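Local coordinates for magnetosome protein MamA (Magnetospirillum gryphiswaldense, PDB 3AS8), which probably serves as a tetratricopeptide-repeat scaffold on the magnetosome, recognising other copies of itself so that a larger protein complex can assemble, at residues K14-A19 against D41-L46; M30-Y35 against I50-T55; A119-G124 against Y154-S159. All coordinates share one frame; numbering follows the deposited sequence.

Contact 1. Residues K14-A19 against D41-L46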
ATOM      1  N   LYS A  14      -4.814 -25.379   0.645  1.00 21.57           N
ATOM      2  CA  LYS A  14      -3.519 -25.408   1.286  1.00 22.65           C
ATOM      3  C   LYS A  14      -2.707 -24.084   0.970  1.00 22.03           C
ATOM      4  O   LYS A  14      -2.006 -23.516   1.859  1.00 22.01           O
ATOM      5  CB  LYS A  14      -2.750 -26.677   0.900  1.00 23.77           C
ATOM      6  CG  LYS A  14      -1.819 -27.213   1.952  1.00 28.22           C
ATOM      7  CD  LYS A  14      -1.335 -28.643   1.593  1.00 31.33           C
ATOM      8  CE  LYS A  14      -0.794 -29.433   2.791  1.00 39.75           C
ATOM      9  NZ  LYS A  14      -0.080 -28.645   3.868  1.00 40.94           N
ATOM     10  N   GLY A  15      -2.770 -23.639  -0.282  1.00 20.51           N
ATOM     11  CA  GLY A  15      -2.016 -22.463  -0.712  1.00 20.61           C
ATOM     12  C   GLY A  15      -2.446 -21.163  -0.049  1.00 19.85           C
ATOM     13  O   GLY A  15      -1.640 -20.359   0.453  1.00 19.71           O
ATOM     14  N   ILE A  16      -3.746 -20.958  -0.055  1.00 19.43           N
ATOM     15  CA  ILE A  16      -4.325 -19.788   0.580  1.00 21.05           C
ATOM     16  C   ILE A  16      -4.079 -19.818   2.074  1.00 21.79           C
ATOM     17  O   ILE A  16      -3.842 -18.786   2.736  1.00 22.44           O
ATOM     18  CB  ILE A  16      -5.809 -19.713   0.262  1.00 20.38           C
ATOM     19  CG1 ILE A  16      -5.969 -19.375  -1.230  1.00 19.26           C
ATOM     20  CG2 ILE A  16      -6.486 -18.706   1.183  1.00 20.88           C
ATOM     21  CD1 ILE A  16      -7.459 -19.586  -1.731  1.00 22.83           C
ATOM     22  N   SER A  17      -4.134 -20.998   2.645  1.00 22.31           N
ATOM     23  CA  SER A  17      -3.809 -21.089   4.055  1.00 24.73           C
ATOM     24  C   SER A  17      -2.336 -20.623   4.296  1.00 23.40           C
ATOM     25  O   SER A  17      -2.039 -19.761   5.163  1.00 22.67           O
ATOM     26  CB  SER A  17      -4.097 -22.509   4.529  1.00 26.07           C
ATOM     27  OG  SER A  17      -3.800 -22.618   5.877  1.00 34.05           O
ATOM     28  N   HIS A  18      -1.419 -21.146   3.489  1.00 20.82           N
ATOM     29  CA  HIS A  18      -0.019 -20.798   3.697  1.00 21.23           C
ATOM     30  C   HIS A  18       0.121 -19.237   3.589  1.00 21.22           C
ATOM     31  O   HIS A  18       0.733 -18.574   4.424  1.00 22.55           O
ATOM     32  CB  HIS A  18       0.867 -21.446   2.655  1.00 20.37           C
ATOM     33  CG  HIS A  18       1.143 -22.906   2.855  1.00 22.86           C
ATOM     34  ND1 HIS A  18       1.463 -23.455   4.070  1.00 27.84           N
ATOM     35  CD2 HIS A  18       1.250 -23.914   1.948  1.00 24.36           C
ATOM     36  CE1 HIS A  18       1.712 -24.741   3.918  1.00 29.21           C
ATOM     37  NE2 HIS A  18       1.579 -25.046   2.640  1.00 23.40           N
ATOM     38  N   ALA A  19      -0.458 -18.668   2.543  1.00 22.04           N
ATOM     39  CA  ALA A  19      -0.285 -17.238   2.262  1.00 22.07           C
ATOM     40  C   ALA A  19      -0.852 -16.348   3.414  1.00 23.82           C
ATOM     41  O   ALA A  19      -0.267 -15.336   3.826  1.00 22.93           O
ATOM     42  CB  ALA A  19      -0.920 -16.893   0.895  1.00 20.44           C
ATOM     43  N   ASP A  41      -9.585 -17.256 -10.852  1.00 38.08           N
ATOM     44  CA  ASP A  41     -10.089 -17.296  -9.444  1.00 36.78           C
ATOM     45  C   ASP A  41      -9.422 -16.173  -8.652  1.00 35.70           C
ATOM     46  O   ASP A  41      -8.198 -16.230  -8.475  1.00 32.25           O
ATOM     47  CB  ASP A  41      -9.713 -18.656  -8.859  1.00 35.48           C
ATOM     48  CG  ASP A  41     -10.094 -18.856  -7.359  1.00 37.43           C
ATOM     49  OD1 ASP A  41     -10.093 -17.936  -6.483  1.00 39.42           O
ATOM     50  OD2 ASP A  41     -10.365 -20.026  -7.031  1.00 40.50           O
ATOM     51  N   VAL A  42     -10.199 -15.174  -8.177  1.00 36.62           N
ATOM     52  CA  VAL A  42      -9.602 -13.896  -7.653  1.00 35.24           C
ATOM     53  C   VAL A  42      -8.848 -14.158  -6.353  1.00 33.66           C
ATOM     54  O   VAL A  42      -7.782 -13.586  -6.110  1.00 32.20           O
ATOM     55  CB  VAL A  42     -10.642 -12.725  -7.483  1.00 37.35           C
ATOM     56  CG1 VAL A  42     -11.683 -13.026  -6.458  1.00 39.41           C
ATOM     57  CG2 VAL A  42      -9.945 -11.409  -7.079  1.00 36.66           C
ATOM     58  N   GLU A  43      -9.337 -15.094  -5.562  1.00 31.89           N
ATOM     59  CA  GLU A  43      -8.724 -15.356  -4.250  1.00 31.67           C
ATOM     60  C   GLU A  43      -7.369 -16.082  -4.402  1.00 27.85           C
ATOM     61  O   GLU A  43      -6.423 -15.817  -3.628  1.00 27.28           O
ATOM     62  CB  GLU A  43      -9.742 -16.135  -3.444  1.00 34.19           C
ATOM     63  CG  GLU A  43      -9.798 -15.822  -1.987  1.00 40.06           C
ATOM     64  CD  GLU A  43      -9.967 -14.366  -1.649  1.00 42.28           C
ATOM     65  OE1 GLU A  43      -9.196 -13.908  -0.773  1.00 46.04           O
ATOM     66  OE2 GLU A  43     -10.855 -13.690  -2.209  1.00 45.58           O
ATOM     67  N   VAL A  44      -7.276 -16.934  -5.435  1.00 27.13           N
ATOM     68  CA  VAL A  44      -6.058 -17.607  -5.800  1.00 25.16           C
ATOM     69  C   VAL A  44      -5.094 -16.544  -6.387  1.00 25.90           C
ATOM     70  O   VAL A  44      -3.934 -16.437  -5.917  1.00 22.82           O
ATOM     71  CB  VAL A  44      -6.322 -18.779  -6.772  1.00 26.50           C
ATOM     72  CG1 VAL A  44      -5.006 -19.231  -7.444  1.00 25.40           C
ATOM     73  CG2 VAL A  44      -7.045 -19.961  -6.012  1.00 23.19           C
ATOM     74  N   ALA A  45      -5.568 -15.701  -7.334  1.00 24.05           N
ATOM     75  CA  ALA A  45      -4.686 -14.682  -7.919  1.00 22.75           C
ATOM     76  C   ALA A  45      -4.161 -13.641  -6.879  1.00 21.80           C
ATOM     77  O   ALA A  45      -2.985 -13.249  -6.902  1.00 19.36           O
ATOM     78  CB  ALA A  45      -5.340 -13.964  -9.139  1.00 24.86           C
ATOM     79  N   LEU A  46      -5.011 -13.258  -5.947  1.00 21.64           N
ATOM     80  CA  LEU A  46      -4.647 -12.340  -4.903  1.00 22.21           C
ATOM     81  C   LEU A  46      -3.568 -12.894  -3.977  1.00 22.10           C
ATOM     82  O   LEU A  46      -2.568 -12.211  -3.698  1.00 23.07           O
ATOM     83  CB  LEU A  46      -5.838 -12.002  -4.092  1.00 23.28           C
ATOM     84  CG  LEU A  46      -5.552 -11.299  -2.752  1.00 27.77           C
ATOM     85  CD1 LEU A  46      -4.816  -9.894  -2.969  1.00 26.20           C
ATOM     86  CD2 LEU A  46      -6.806 -11.079  -1.946  1.00 25.59           C
TER

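Contact 2. Residues M30-Y35 against I50-T55. With SO4 (sulfate ion), chain D.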
ATOM      1  N   MET A  30       2.345 -24.231  -3.802  1.00 18.76           N
ATOM      2  CA  MET A  30       0.985 -24.776  -3.921  1.00 20.00           C
ATOM      3  C   MET A  30       0.126 -24.035  -4.925  1.00 18.44           C
ATOM      4  O   MET A  30      -0.578 -24.663  -5.743  1.00 19.82           O
ATOM      5  CB  MET A  30       0.273 -24.785  -2.563  1.00 20.45           C
ATOM      6  CG  MET A  30       0.867 -25.694  -1.436  1.00 27.98           C
ATOM      7  SD  MET A  30       0.773 -27.452  -1.826  1.00 46.83           S
ATOM      8  CE  MET A  30       2.449 -27.821  -2.258  1.00 41.17           C
ATOM      9  N   LEU A  31       0.085 -22.714  -4.857  1.00 18.84           N
ATOM     10  CA  LEU A  31      -0.903 -21.975  -5.695  1.00 19.50           C
ATOM     11  C   LEU A  31      -0.549 -21.976  -7.169  1.00 21.18           C
ATOM     12  O   LEU A  31      -1.436 -21.894  -8.022  1.00 20.40           O
ATOM     13  CB  LEU A  31      -1.242 -20.575  -5.161  1.00 18.44           C
ATOM     14  CG  LEU A  31      -1.990 -20.440  -3.809  1.00 19.47           C
ATOM     15  CD1 LEU A  31      -2.022 -18.975  -3.271  1.00 19.53           C
ATOM     16  CD2 LEU A  31      -3.329 -21.169  -3.725  1.00 19.27           C
ATOM     17  N   GLU A  32       0.725 -22.140  -7.493  1.00 19.96           N
ATOM     18  CA  GLU A  32       1.121 -22.305  -8.875  1.00 21.78           C
ATOM     19  C   GLU A  32       0.456 -23.530  -9.533  1.00 23.78           C
ATOM     20  O   GLU A  32       0.326 -23.586 -10.765  1.00 24.71           O
ATOM     21  CB  GLU A  32       2.634 -22.500  -8.960  1.00 22.71           C
ATOM     22  CG  GLU A  32       3.402 -21.190  -8.998  1.00 26.69           C
ATOM     23  CD  GLU A  32       4.939 -21.342  -9.144  1.00 29.76           C
ATOM     24  OE1 GLU A  32       5.498 -22.427  -8.859  1.00 31.96           O
ATOM     25  OE2 GLU A  32       5.584 -20.355  -9.553  1.00 27.86           O
ATOM     26  N   GLN A  33       0.060 -24.495  -8.715  1.00 23.60           N
ATOM     27  CA  GLN A  33      -0.476 -25.749  -9.206  1.00 26.59           C
ATOM     28  C   GLN A  33      -1.974 -25.684  -9.384  1.00 29.75           C
ATOM     29  O   GLN A  33      -2.584 -26.681  -9.818  1.00 32.93           O
ATOM     30  CB  GLN A  33      -0.112 -26.883  -8.232  1.00 25.66           C
ATOM     31  CG  GLN A  33       1.379 -27.123  -8.184  1.00 27.09           C
ATOM     32  CD  GLN A  33       1.754 -28.252  -7.258  1.00 29.25           C
ATOM     33  OE1 GLN A  33       1.491 -29.404  -7.590  1.00 26.63           O
ATOM     34  NE2 GLN A  33       2.378 -27.940  -6.104  1.00 24.93           N
ATOM     35  N   VAL A  34      -2.589 -24.566  -8.980  1.00 29.66           N
ATOM     36  CA  VAL A  34      -4.009 -24.343  -9.274  1.00 30.90           C
ATOM     37  C   VAL A  34      -4.320 -23.076 -10.084  1.00 31.24           C
ATOM     38  O   VAL A  34      -5.385 -23.003 -10.728  1.00 31.60           O
ATOM     39  CB  VAL A  34      -4.924 -24.412  -8.013  1.00 31.15           C
ATOM     40  CG1 VAL A  34      -4.518 -23.475  -6.909  1.00 26.81           C
ATOM     41  CG2 VAL A  34      -6.376 -24.156  -8.435  1.00 36.31           C
ATOM     42  N   TYR A  35      -3.418 -22.091 -10.080  1.00 29.15           N
ATOM     43  CA  TYR A  35      -3.683 -20.843 -10.788  1.00 29.29           C
ATOM     44  C   TYR A  35      -3.809 -21.141 -12.275  1.00 32.35           C
ATOM     45  O   TYR A  35      -2.979 -21.828 -12.836  1.00 32.02           O
ATOM     46  CB  TYR A  35      -2.586 -19.770 -10.554  1.00 28.79           C
ATOM     47  CG  TYR A  35      -2.785 -18.578 -11.440  1.00 27.13           C
ATOM     48  CD1 TYR A  35      -3.871 -17.716 -11.230  1.00 29.72           C
ATOM     49  CD2 TYR A  35      -1.934 -18.313 -12.502  1.00 30.46           C
ATOM     50  CE1 TYR A  35      -4.133 -16.598 -12.099  1.00 31.31           C
ATOM     51  CE2 TYR A  35      -2.158 -17.175 -13.358  1.00 30.24           C
ATOM     52  CZ  TYR A  35      -3.267 -16.350 -13.151  1.00 30.68           C
ATOM     53  OH  TYR A  35      -3.481 -15.273 -13.984  1.00 36.52           O
ATOM     54  N   ILE A  50       0.382 -11.766  -3.891  1.00 18.08           N
ATOM     55  CA  ILE A  50       1.022 -11.398  -2.590  1.00 18.72           C
ATOM     56  C   ILE A  50       2.281 -12.214  -2.383  1.00 19.05           C
ATOM     57  O   ILE A  50       3.354 -11.683  -2.157  1.00 21.06           O
ATOM     58  CB  ILE A  50       0.021 -11.567  -1.429  1.00 20.04           C
ATOM     59  CG1 ILE A  50      -1.032 -10.456  -1.404  1.00 20.20           C
ATOM     60  CG2 ILE A  50       0.685 -11.567   0.042  1.00 18.56           C
ATOM     61  CD1 ILE A  50      -2.057 -10.635  -0.182  1.00 18.03           C
ATOM     62  N   ALA A  51       2.161 -13.517  -2.546  1.00 18.00           N
ATOM     63  CA  ALA A  51       3.284 -14.456  -2.384  1.00 16.45           C
ATOM     64  C   ALA A  51       4.427 -14.221  -3.354  1.00 16.08           C
ATOM     65  O   ALA A  51       5.593 -14.308  -2.945  1.00 14.59           O
ATOM     66  CB  ALA A  51       2.780 -15.934  -2.467  1.00 15.23           C
ATOM     67  N   TYR A  52       4.117 -13.943  -4.628  1.00 14.69           N
ATOM     68  CA  TYR A  52       5.147 -13.596  -5.611  1.00 16.26           C
ATOM     69  C   TYR A  52       5.868 -12.281  -5.282  1.00 17.19           C
ATOM     70  O   TYR A  52       7.105 -12.258  -5.354  1.00 16.37           O
ATOM     71  CB  TYR A  52       4.599 -13.476  -7.038  1.00 16.25           C
ATOM     72  CG  TYR A  52       4.427 -14.762  -7.805  1.00 16.67           C
ATOM     73  CD1 TYR A  52       5.330 -15.785  -7.715  1.00 18.92           C
ATOM     74  CD2 TYR A  52       3.348 -14.906  -8.696  1.00 20.10           C
ATOM     75  CE1 TYR A  52       5.205 -16.951  -8.483  1.00 22.63           C
ATOM     76  CE2 TYR A  52       3.177 -16.081  -9.452  1.00 22.61           C
ATOM     77  CZ  TYR A  52       4.109 -17.107  -9.338  1.00 23.87           C
ATOM     78  OH  TYR A  52       3.947 -18.259 -10.076  1.00 20.55           O
ATOM     79  N   VAL A  53       5.136 -11.271  -4.800  1.00 17.70           N
ATOM     80  CA  VAL A  53       5.815 -10.036  -4.401  1.00 19.73           C
ATOM     81  C   VAL A  53       6.751 -10.257  -3.186  1.00 20.17           C
ATOM     82  O   VAL A  53       7.842  -9.693  -3.132  1.00 20.76           O
ATOM     83  CB  VAL A  53       4.813  -8.913  -4.084  1.00 21.69           C
ATOM     84  CG1 VAL A  53       5.529  -7.645  -3.489  1.00 22.65           C
ATOM     85  CG2 VAL A  53       4.040  -8.554  -5.404  1.00 16.90           C
ATOM     86  N   LYS A  54       6.300 -11.044  -2.238  1.00 17.93           N
ATOM     87  CA  LYS A  54       7.033 -11.309  -1.001  1.00 18.28           C
ATOM     88  C   LYS A  54       8.300 -12.094  -1.306  1.00 18.34           C
ATOM     89  O   LYS A  54       9.300 -11.925  -0.646  1.00 18.67           O
ATOM     90  CB  LYS A  54       6.126 -12.096   0.013  1.00 17.40           C
ATOM     91  CG  LYS A  54       5.059 -11.246   0.774  1.00 19.41           C
ATOM     92  CD  LYS A  54       5.684 -10.186   1.748  1.00 23.37           C
ATOM     93  CE  LYS A  54       4.600  -9.351   2.454  1.00 28.44           C
ATOM     94  NZ  LYS A  54       5.234  -8.440   3.531  1.00 30.57           N
ATOM     95  N   THR A  55       8.266 -12.948  -2.314  1.00 18.10           N
ATOM     96  CA  THR A  55       9.390 -13.791  -2.656  1.00 17.47           C
ATOM     97  C   THR A  55      10.219 -13.246  -3.788  1.00 19.77           C
ATOM     98  O   THR A  55      11.172 -13.920  -4.218  1.00 21.51           O
ATOM     99  CB  THR A  55       8.971 -15.261  -3.006  1.00 17.68           C
ATOM    100  OG1 THR A  55       7.962 -15.221  -4.029  1.00 17.74           O
ATOM    101  CG2 THR A  55       8.423 -15.998  -1.691  1.00 15.07           C
TER
HETATM  102  S   SO4 D   3       7.290 -10.696   6.194  1.00 88.68           S
HETATM  103  O1  SO4 D   3       7.496 -12.034   6.752  1.00 88.81           O
HETATM  104  O2  SO4 D   3       8.429  -9.871   6.615  1.00 90.41           O
HETATM  105  O3  SO4 D   3       7.269 -10.726   4.730  1.00 89.41           O
HETATM  106  O4  SO4 D   3       6.005 -10.144   6.646  1.00 88.60           O

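Contact 3. Residues A119-G124 against Y154-S159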
ATOM      1  N   ALA A 119       2.456   9.665  -3.153  1.00 17.39           N
ATOM      2  CA  ALA A 119       2.333   9.463  -4.593  1.00 18.73           C
ATOM      3  C   ALA A 119       2.027  10.764  -5.288  1.00 18.15           C
ATOM      4  O   ALA A 119       2.647  11.084  -6.326  1.00 20.55           O
ATOM      5  CB  ALA A 119       1.240   8.380  -4.948  1.00 15.94           C
ATOM      6  N   LEU A 120       1.065  11.479  -4.747  1.00 17.50           N
ATOM      7  CA  LEU A 120       0.650  12.810  -5.207  1.00 17.93           C
ATOM      8  C   LEU A 120       1.819  13.783  -5.203  1.00 19.01           C
ATOM      9  O   LEU A 120       2.054  14.481  -6.223  1.00 22.30           O
ATOM     10  CB  LEU A 120      -0.522  13.320  -4.367  1.00 16.78           C
ATOM     11  CG  LEU A 120      -1.858  12.606  -4.575  1.00 17.85           C
ATOM     12  CD1 LEU A 120      -2.828  12.918  -3.409  1.00 17.21           C
ATOM     13  CD2 LEU A 120      -2.563  12.860  -5.921  1.00 17.57           C
ATOM     14  N   ASP A 121       2.607  13.805  -4.115  1.00 20.03           N
ATOM     15  CA  ASP A 121       3.771  14.669  -4.038  1.00 21.81           C
ATOM     16  C   ASP A 121       4.767  14.347  -5.146  1.00 23.05           C
ATOM     17  O   ASP A 121       5.339  15.260  -5.804  1.00 23.74           O
ATOM     18  CB  ASP A 121       4.440  14.599  -2.676  1.00 23.33           C
ATOM     19  CG  ASP A 121       5.694  15.464  -2.587  1.00 28.20           C
ATOM     20  OD1 ASP A 121       6.695  15.106  -3.222  1.00 32.04           O
ATOM     21  OD2 ASP A 121       5.688  16.504  -1.865  1.00 32.17           O
ATOM     22  N   ASN A 122       4.973  13.052  -5.384  1.00 22.53           N
ATOM     23  CA  ASN A 122       5.897  12.640  -6.456  1.00 23.58           C
ATOM     24  C   ASN A 122       5.465  13.024  -7.818  1.00 22.91           C
ATOM     25  O   ASN A 122       6.338  13.302  -8.667  1.00 24.91           O
ATOM     26  CB  ASN A 122       6.250  11.150  -6.400  1.00 23.32           C
ATOM     27  CG  ASN A 122       7.296  10.898  -5.342  1.00 26.70           C
ATOM     28  OD1 ASN A 122       8.434  11.228  -5.569  1.00 32.96           O
ATOM     29  ND2 ASN A 122       6.892  10.442  -4.134  1.00 26.43           N
ATOM     30  N   LEU A 123       4.164  13.103  -8.016  1.00 24.92           N
ATOM     31  CA  LEU A 123       3.572  13.501  -9.244  1.00 25.33           C
ATOM     32  C   LEU A 123       3.484  15.008  -9.400  1.00 25.16           C
ATOM     33  O   LEU A 123       2.884  15.465 -10.386  1.00 25.88           O
ATOM     34  CB  LEU A 123       2.175  12.897  -9.382  1.00 26.38           C
ATOM     35  CG  LEU A 123       2.099  11.361  -9.531  1.00 29.43           C
ATOM     36  CD1 LEU A 123       0.681  10.734  -9.311  1.00 25.67           C
ATOM     37  CD2 LEU A 123       2.638  11.028 -10.942  1.00 30.54           C
ATOM     38  N   GLY A 124       4.008  15.762  -8.429  1.00 23.70           N
ATOM     39  CA  GLY A 124       3.972  17.216  -8.499  1.00 26.02           C
ATOM     40  C   GLY A 124       2.619  17.866  -8.146  1.00 26.57           C
ATOM     41  O   GLY A 124       2.469  19.059  -8.340  1.00 26.13           O
ATOM     42  N   TYR A 154       5.110  21.955   0.792  1.00 17.17           N
ATOM     43  CA  TYR A 154       5.023  23.387   0.787  1.00 17.19           C
ATOM     44  C   TYR A 154       6.306  23.986   0.194  1.00 18.71           C
ATOM     45  O   TYR A 154       6.240  24.878  -0.655  1.00 18.56           O
ATOM     46  CB  TYR A 154       4.728  23.930   2.157  1.00 16.17           C
ATOM     47  CG  TYR A 154       3.264  24.019   2.597  1.00 16.96           C
ATOM     48  CD1 TYR A 154       2.312  24.769   1.890  1.00 17.68           C
ATOM     49  CD2 TYR A 154       2.876  23.459   3.793  1.00 20.00           C
ATOM     50  CE1 TYR A 154       0.970  24.866   2.343  1.00 19.63           C
ATOM     51  CE2 TYR A 154       1.596  23.548   4.247  1.00 19.46           C
ATOM     52  CZ  TYR A 154       0.630  24.248   3.519  1.00 15.92           C
ATOM     53  OH  TYR A 154      -0.605  24.265   4.068  1.00 21.45           O
ATOM     54  N   GLU A 155       7.478  23.503   0.626  1.00 18.62           N
ATOM     55  CA  GLU A 155       8.723  24.086   0.178  1.00 20.70           C
ATOM     56  C   GLU A 155       8.870  23.983  -1.318  1.00 20.60           C
ATOM     57  O   GLU A 155       9.368  24.902  -1.927  1.00 22.44           O
ATOM     58  CB  GLU A 155       9.887  23.434   0.919  1.00 22.58           C
ATOM     59  CG  GLU A 155      11.299  23.823   0.545  1.00 25.21           C
ATOM     60  CD  GLU A 155      12.301  23.147   1.525  1.00 32.91           C
ATOM     61  OE1 GLU A 155      12.970  22.148   1.112  1.00 33.96           O
ATOM     62  OE2 GLU A 155      12.375  23.563   2.719  1.00 30.52           O
ATOM     63  N   GLN A 156       8.407  22.880  -1.906  1.00 22.05           N
ATOM     64  CA  GLN A 156       8.459  22.640  -3.317  1.00 22.75           C
ATOM     65  C   GLN A 156       7.567  23.586  -4.095  1.00 23.67           C
ATOM     66  O   GLN A 156       7.824  23.804  -5.284  1.00 23.87           O
ATOM     67  CB  GLN A 156       8.079  21.181  -3.662  1.00 24.70           C
ATOM     68  CG  GLN A 156       9.197  20.165  -3.291  1.00 25.29           C
ATOM     69  CD  GLN A 156       8.736  18.737  -3.431  1.00 29.12           C
ATOM     70  OE1 GLN A 156       8.990  18.110  -4.462  1.00 27.18           O
ATOM     71  NE2 GLN A 156       8.071  18.205  -2.392  1.00 22.83           N
ATOM     72  N   MET A 157       6.532  24.135  -3.471  1.00 24.10           N
ATOM     73  CA  MET A 157       5.773  25.195  -4.096  1.00 26.96           C
ATOM     74  C   MET A 157       6.406  26.616  -3.859  1.00 27.13           C
ATOM     75  O   MET A 157       5.874  27.617  -4.329  1.00 27.61           O
ATOM     76  CB  MET A 157       4.367  25.213  -3.529  1.00 27.29           C
ATOM     77  CG  MET A 157       3.632  23.951  -3.906  1.00 28.38           C
ATOM     78  SD  MET A 157       1.887  24.099  -3.559  1.00 33.07           S
ATOM     79  CE  MET A 157       1.871  23.767  -1.827  1.00 21.46           C
ATOM     80  N   GLY A 158       7.515  26.692  -3.139  1.00 25.55           N
ATOM     81  CA  GLY A 158       8.078  27.990  -2.682  1.00 25.13           C
ATOM     82  C   GLY A 158       7.357  28.628  -1.491  1.00 22.80           C
ATOM     83  O   GLY A 158       7.613  29.781  -1.165  1.00 22.14           O
ATOM     84  N   SER A 159       6.482  27.902  -0.805  1.00 20.73           N
ATOM     85  CA  SER A 159       5.784  28.419   0.374  1.00 19.64           C
ATOM     86  C   SER A 159       6.589  28.198   1.652  1.00 20.21           C
ATOM     87  O   SER A 159       6.160  27.420   2.550  1.00 18.06           O
ATOM     88  CB  SER A 159       4.407  27.760   0.513  1.00 20.86           C
ATOM     89  OG  SER A 159       3.676  27.899  -0.696  1.00 19.01           O
TER
HETATM   90  O   HOH W   1       8.118  15.946  -5.906  1.00 37.31           O

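Contact 1. Residues K14-A19 against D41-L46
Ile-16 reaches from helix 5-20 to the first turn of helix 42-54, where it meets Glu-43 and Val-44. The two helices belong to the all-helical tetratricopeptide-repeat fold and are separated in the chain by helix 24-31. The contact is small and buried, and no hydrogen bond crosses it. Ile-16 points its CB toward the other helix. CD1 lies anti to CA across the CB-CG1 bond (chi2 167°), which carries the methyl over to helix 42-54. Ile-16 CD1 lies 4.3 Å from Val-44 CG2, a methyl-to-methyl contact. The same CD1 comes 4.4 Å from Glu-43 CG, so it meets the aliphatic part of that side chain and not its carboxylate. Ile-16 CG1 lies 4.3 Å from Glu-43 O. This is van der Waals contact only; the carbonyl accepts a hydrogen bond from His-47 ND1, one turn further on. The backbones come nearest at Ile-16 and Val-44, with their CA atoms 7.0 Å apart.

The next shell fixes the start of helix 42-54. Arg-12, one turn before Ile-16, touches both Glu-43 and Val-44, and forms a salt bridge with Asp-41 OD2 through its NE. Tyr-35 packs on Val-44. Asp-41 is the N-cap of the helix. Its OD1 accepts a weak bond from Glu-43 N and a straighter one from Val-44 N, 3.2 Å long at 158°, which arrives 60° out of the carboxylate plane.

Contact 2. Residues M30-Y35 against I50-T55
Glu-32 and Tyr-52 join residues 30-35, which carry the last part of helix 24-31 and the chain after it, to helix 42-54 through one short hydrogen bond. The Glu-32 side chain leaves the backbone with CG anti to the carbonyl carbon (chi1 -85°). From CB it runs to CG, which lies 3.2 Å from Tyr-52 OH. Beyond CG the chain is extended, and CD passes 3.4 Å from Tyr-52 OH. At the tip, OE2 accepts the proton of Tyr-52 OH at 2.7 Å. It uses its anti lone pair, the one turned away from OE1. OE2 sits at the edge of the tyrosine ring, in its plane, and is 3.6 Å from both Tyr-52 CE1 and Tyr-52 CZ. The carboxylate plane is turned 60° from the ring plane, and the two side chains cross at about a right angle. The contact therefore lies at the hydroxyl edge of the ring, without stacking.

Tyr-52 is buried, while Glu-32 is exposed. The bond satisfies a phenol hydroxyl at the border between the helix packing and the surface. Arg-60 of helix 58-71 touches both side chains, and a positive charge so near would probably favour an ionised Glu-32. Leu-64 and Val-28 also pack on Tyr-52.

At the end of helix 42-54, Thr-55 OG1 donates to Ala-51 O at 2.8 Å. Thr-55 N reaches Ala-51 O at 3.1 Å from the opposite face of the carbonyl plane. Lys-54 NZ makes a weak hydrogen bond to O3 of a sulfate, likely a crystallisation additive. The polar link between Glu-32 and Tyr-52 ties residues 30-35 to helix 42-54 within a tetratricopeptide-repeat array.

Contact 3. Residues A119-G124 against Y154-S159
Asp-121 and Gln-156 meet between the C-terminal ends of helix 110-122 and helix 144-156. The close part of the contact is the approach of one amide nitrogen to one carboxylate. Gln-156 NE2 lies 3.0 Å from Asp-121 OD2 and 3.5 Å from Asp-121 OD1. Both bonds are weak. The shorter is bent, at 126°, and the longer is straighter, at 162°. The carboxylate and amide planes are 42° apart, and the side chains cross at about a right angle. Asp-121 has CG anti to its own N, which carries the carboxylate across to the glutamine. Stronger partners hold both groups. Asp-121 OD2 is hydrogen-bonded to Ser-153 OG, and Gln-156 NE2 donates to Tyr-152 O. Phe-126 of helix 126-139 touches both side chains and gives the pair an apolar neighbour.

The looser part is bridged by water. A water lies 2.9 Å from Asp-121 O and 2.7 Å from Gln-156 OE1 and can donate to either. With further acceptors nearby, its two protons may be shared out differently. The water also lies 3.2 Å from Asp-121 OD1. Neither touching residue is fully buried, and the contact belongs to the surface of the chain.

Both helices then end in the same way. At Gly-124 and at Gly-158 the chain turns through positive phi, and backbone amides there close back on the final helical turn. A Schellman motif thus closes each of the two helices, in keeping with the short glycine turns between helices of a tetratricopeptide-repeat fold.

How the contacts relate
Contacts 1 and 2 lie together in the N-terminal part of the chain, with centres 8 Å apart. Both use helix 42-54. Contact 1 joins it to helix 5-20, and contact 2 to residues 30-35. Along the chain the four segments interleave: 14-19, 30-35, 41-46, 50-55. They also touch directly, where Gly-15 CA is 3.5 Å from Leu-31 CD2. Contact 3 comes later, between helices 110-122 and 144-156, on the opposite side of the chain's centre. Its centre is about 39 Å from that of contact 1 and 37 Å from that of contact 2. Contacts 1 and 2 thus tie the N-terminal helices into one packed unit, while contact 3 joins helices far along the elongated array.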